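Local atomic coordinates of tight junction protein ZO-3 (Homo sapiens, PDB entry 3KFV), a protein that acts as a MAGUK-family scaffold at tight junctions, linking transmembrane proteins such as claudins and occludin to the actin cytoskeleton. Residues D3-R8 and Y134-L139. Residues are numbered along the deposited sequence; the frame is centred on the assembly and turned at random.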
loop_
_atom_site.group_PDB
_atom_site.type_symbol
_atom_site.label_atom_id
_atom_site.label_comp_id
_atom_site.label_asym_id
_atom_site.label_seq_id
_atom_site.Cartn_x
_atom_site.Cartn_y
_atom_site.Cartn_z
ATOM N N ASP A 3 27.155 -7.138 -11.883
ATOM C CA ASP A 3 25.971 -7.905 -11.494
ATOM C C ASP A 3 24.702 -7.084 -11.679
ATOM O O ASP A 3 24.764 -5.868 -11.843
ATOM C CB ASP A 3 26.071 -8.384 -10.039
ATOM C CG ASP A 3 25.167 -9.586 -9.752
ATOM O OD1 ASP A 3 24.665 -10.208 -10.719
ATOM O OD2 ASP A 3 24.961 -9.920 -8.562
ATOM N N SER A 4 23.556 -7.759 -11.663
ATOM C CA SER A 4 22.265 -7.088 -11.755
ATOM C C SER A 4 21.189 -7.820 -10.952
ATOM O O SER A 4 21.122 -9.056 -10.944
ATOM C CB SER A 4 21.824 -6.947 -13.210
ATOM O OG SER A 4 20.669 -6.127 -13.307
ATOM N N PHE A 5 20.346 -7.041 -10.283
ATOM C CA PHE A 5 19.317 -7.576 -9.409
ATOM C C PHE A 5 18.445 -6.446 -8.884
ATOM O O PHE A 5 18.626 -5.282 -9.249
ATOM C CB PHE A 5 19.966 -8.291 -8.235
ATOM C CG PHE A 5 21.122 -7.544 -7.648
ATOM C CD1 PHE A 5 22.423 -7.933 -7.915
ATOM C CD2 PHE A 5 20.912 -6.438 -6.844
ATOM C CE1 PHE A 5 23.489 -7.243 -7.381
ATOM C CE2 PHE A 5 21.978 -5.739 -6.309
ATOM C CZ PHE A 5 23.268 -6.145 -6.577
ATOM N N TYR A 6 17.498 -6.797 -8.022
ATOM C CA TYR A 6 16.625 -5.809 -7.408
ATOM C C TYR A 6 16.957 -5.699 -5.935
ATOM O O TYR A 6 17.277 -6.689 -5.279
ATOM C CB TYR A 6 15.153 -6.183 -7.595
ATOM C CG TYR A 6 14.708 -6.221 -9.040
ATOM C CD1 TYR A 6 14.404 -5.051 -9.732
ATOM C CD2 TYR A 6 14.590 -7.427 -9.712
ATOM C CE1 TYR A 6 13.998 -5.085 -11.055
ATOM C CE2 TYR A 6 14.181 -7.477 -11.037
ATOM C CZ TYR A 6 13.888 -6.307 -11.706
ATOM O OH TYR A 6 13.482 -6.372 -13.027
ATOM N N ILE A 7 16.890 -4.485 -5.415
ATOM C CA ILE A 7 17.271 -4.246 -4.035
ATOM C C ILE A 7 16.193 -3.438 -3.313
ATOM O O ILE A 7 15.571 -2.543 -3.895
ATOM C CB ILE A 7 18.634 -3.518 -3.961
ATOM C CG1 ILE A 7 19.499 -4.112 -2.852
ATOM C CG2 ILE A 7 18.449 -2.026 -3.782
ATOM C CD1 ILE A 7 20.016 -5.491 -3.163
ATOM N N ARG A 8 15.955 -3.778 -2.052
ATOM C CA ARG A 8 15.070 -2.981 -1.218
ATOM C C ARG A 8 15.890 -2.287 -0.121
ATOM O O ARG A 8 16.742 -2.906 0.517
ATOM C CB ARG A 8 13.961 -3.846 -0.628
ATOM C CG ARG A 8 12.677 -3.087 -0.380
ATOM C CD ARG A 8 11.509 -4.026 -0.117
ATOM N NE ARG A 8 11.572 -4.695 1.183
ATOM C CZ ARG A 8 10.691 -4.508 2.159
ATOM N NH1 ARG A 8 9.677 -3.674 1.986
ATOM N NH2 ARG A 8 10.815 -5.159 3.306
ATOM N N TYR A 134 20.509 -3.426 2.809
ATOM C CA TYR A 134 20.074 -3.804 1.472
ATOM C C TYR A 134 19.498 -5.206 1.510
ATOM O O TYR A 134 20.116 -6.132 2.054
ATOM C CB TYR A 134 21.233 -3.778 0.475
ATOM C CG TYR A 134 21.586 -2.415 -0.072
ATOM C CD1 TYR A 134 20.779 -1.306 0.171
ATOM C CD2 TYR A 134 22.717 -2.243 -0.862
ATOM C CE1 TYR A 134 21.104 -0.061 -0.339
ATOM C CE2 TYR A 134 23.049 -1.004 -1.376
ATOM C CZ TYR A 134 22.242 0.082 -1.113
ATOM O OH TYR A 134 22.579 1.309 -1.638
ATOM N N GLU A 135 18.320 -5.364 0.916
ATOM C CA GLU A 135 17.661 -6.659 0.851
ATOM C C GLU A 135 17.405 -7.001 -0.602
ATOM O O GLU A 135 16.618 -6.334 -1.269
ATOM C CB GLU A 135 16.335 -6.607 1.609
ATOM C CG GLU A 135 15.637 -7.936 1.760
ATOM C CD GLU A 135 14.161 -7.787 2.091
ATOM O OE1 GLU A 135 13.503 -8.815 2.386
ATOM O OE2 GLU A 135 13.649 -6.645 2.047
ATOM N N ARG A 136 18.075 -8.025 -1.110
ATOM C CA ARG A 136 17.803 -8.473 -2.469
ATOM C C ARG A 136 16.389 -9.035 -2.545
ATOM O O ARG A 136 16.007 -9.881 -1.735
ATOM C CB ARG A 136 18.834 -9.512 -2.920
ATOM C CG ARG A 136 20.226 -8.934 -3.161
ATOM C CD ARG A 136 21.147 -9.930 -3.863
ATOM N NE ARG A 136 20.570 -10.434 -5.109
ATOM C CZ ARG A 136 21.261 -11.035 -6.073
ATOM N NH1 ARG A 136 22.572 -11.210 -5.949
ATOM N NH2 ARG A 136 20.642 -11.453 -7.169
ATOM N N VAL A 137 15.610 -8.548 -3.508
ATOM C CA VAL A 137 14.224 -8.987 -3.674
ATOM C C VAL A 137 13.953 -9.480 -5.096
ATOM O O VAL A 137 14.635 -9.089 -6.042
ATOM C CB VAL A 137 13.204 -7.853 -3.342
ATOM C CG1 VAL A 137 13.195 -7.535 -1.860
ATOM C CG2 VAL A 137 13.493 -6.610 -4.158
ATOM N N VAL A 138 12.947 -10.335 -5.238
ATOM C CA VAL A 138 12.493 -10.790 -6.550
ATOM C C VAL A 138 10.975 -10.647 -6.628
ATOM O O VAL A 138 10.316 -10.475 -5.604
ATOM C CB VAL A 138 12.890 -12.268 -6.834
ATOM C CG1 VAL A 138 14.381 -12.384 -7.133
ATOM C CG2 VAL A 138 12.481 -13.177 -5.675
ATOM N N LEU A 139 10.428 -10.711 -7.842
ATOM C CA LEU A 139 8.980 -10.639 -8.041
ATOM C C LEU A 139 8.322 -12.018 -8.108
ATOM O O LEU A 139 8.743 -12.885 -8.871
ATOM C CB LEU A 139 8.647 -9.865 -9.317
ATOM C CG LEU A 139 8.788 -8.343 -9.287
ATOM C CD1 LEU A 139 8.578 -7.774 -10.681
ATOM C CD2 LEU A 139 7.819 -7.717 -8.291
#
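R8 and E135 both set CG anti to the backbone N (chi1 -150° and -173°), so their side chains run alongside each other on one face of the sheet, pointing the same way. E135 stays extended beyond CG, while R8 bends at chi3 and turns its NE towards the carboxylate. The result is a salt bridge, R8 NE to E135 OE2 at 3.0 Å, with the oxygen in the guanidinium plane and using its syn lone pair; R8 NH2 adds a weak bond to the same atom. H10 NE2 is hydrogen-bonded to that OE2 as well, R8 NH2 reaches on to the carbonyl of Y215, and Y131 makes a cation-pi contact with the guanidinium.

Underneath, the backbones of R8 and E135 form an antiparallel hydrogen-bonded pair, with R8 N to E135 O at 2.8 Å and E135 N to R8 O at 2.9 Å. V137 CG1 packs against R8 CB on this same face. On the other face, I7 puts CD1 against R136 CG and CG1 3.8 Å from Y134 CB. R136 also bends at chi3, laying its guanidinium over F5, the two planes 29° apart; CD1 of F5 sits over its centre, 3.7 Å above the plane. D3 gives only a long, charge-only salt bridge here, whereas E299 pairs with R136 NE.

Strand 5-8 belongs to the SH3 sequence region and 134-139 to the guanylate kinase-like one, so this pairing ties the two together within a single antiparallel sheet, with strand 294-298 flanking 134-141. An alanine here removes the guanidinium, and with it the bonds to E135 OE2 and Y215 and the cation-pi contact with Y131, and the buried E135 carboxylate would probably be less well held and its charge less well balanced. Buried beside an arginine and a histidine, E135 is likely to remain ionised.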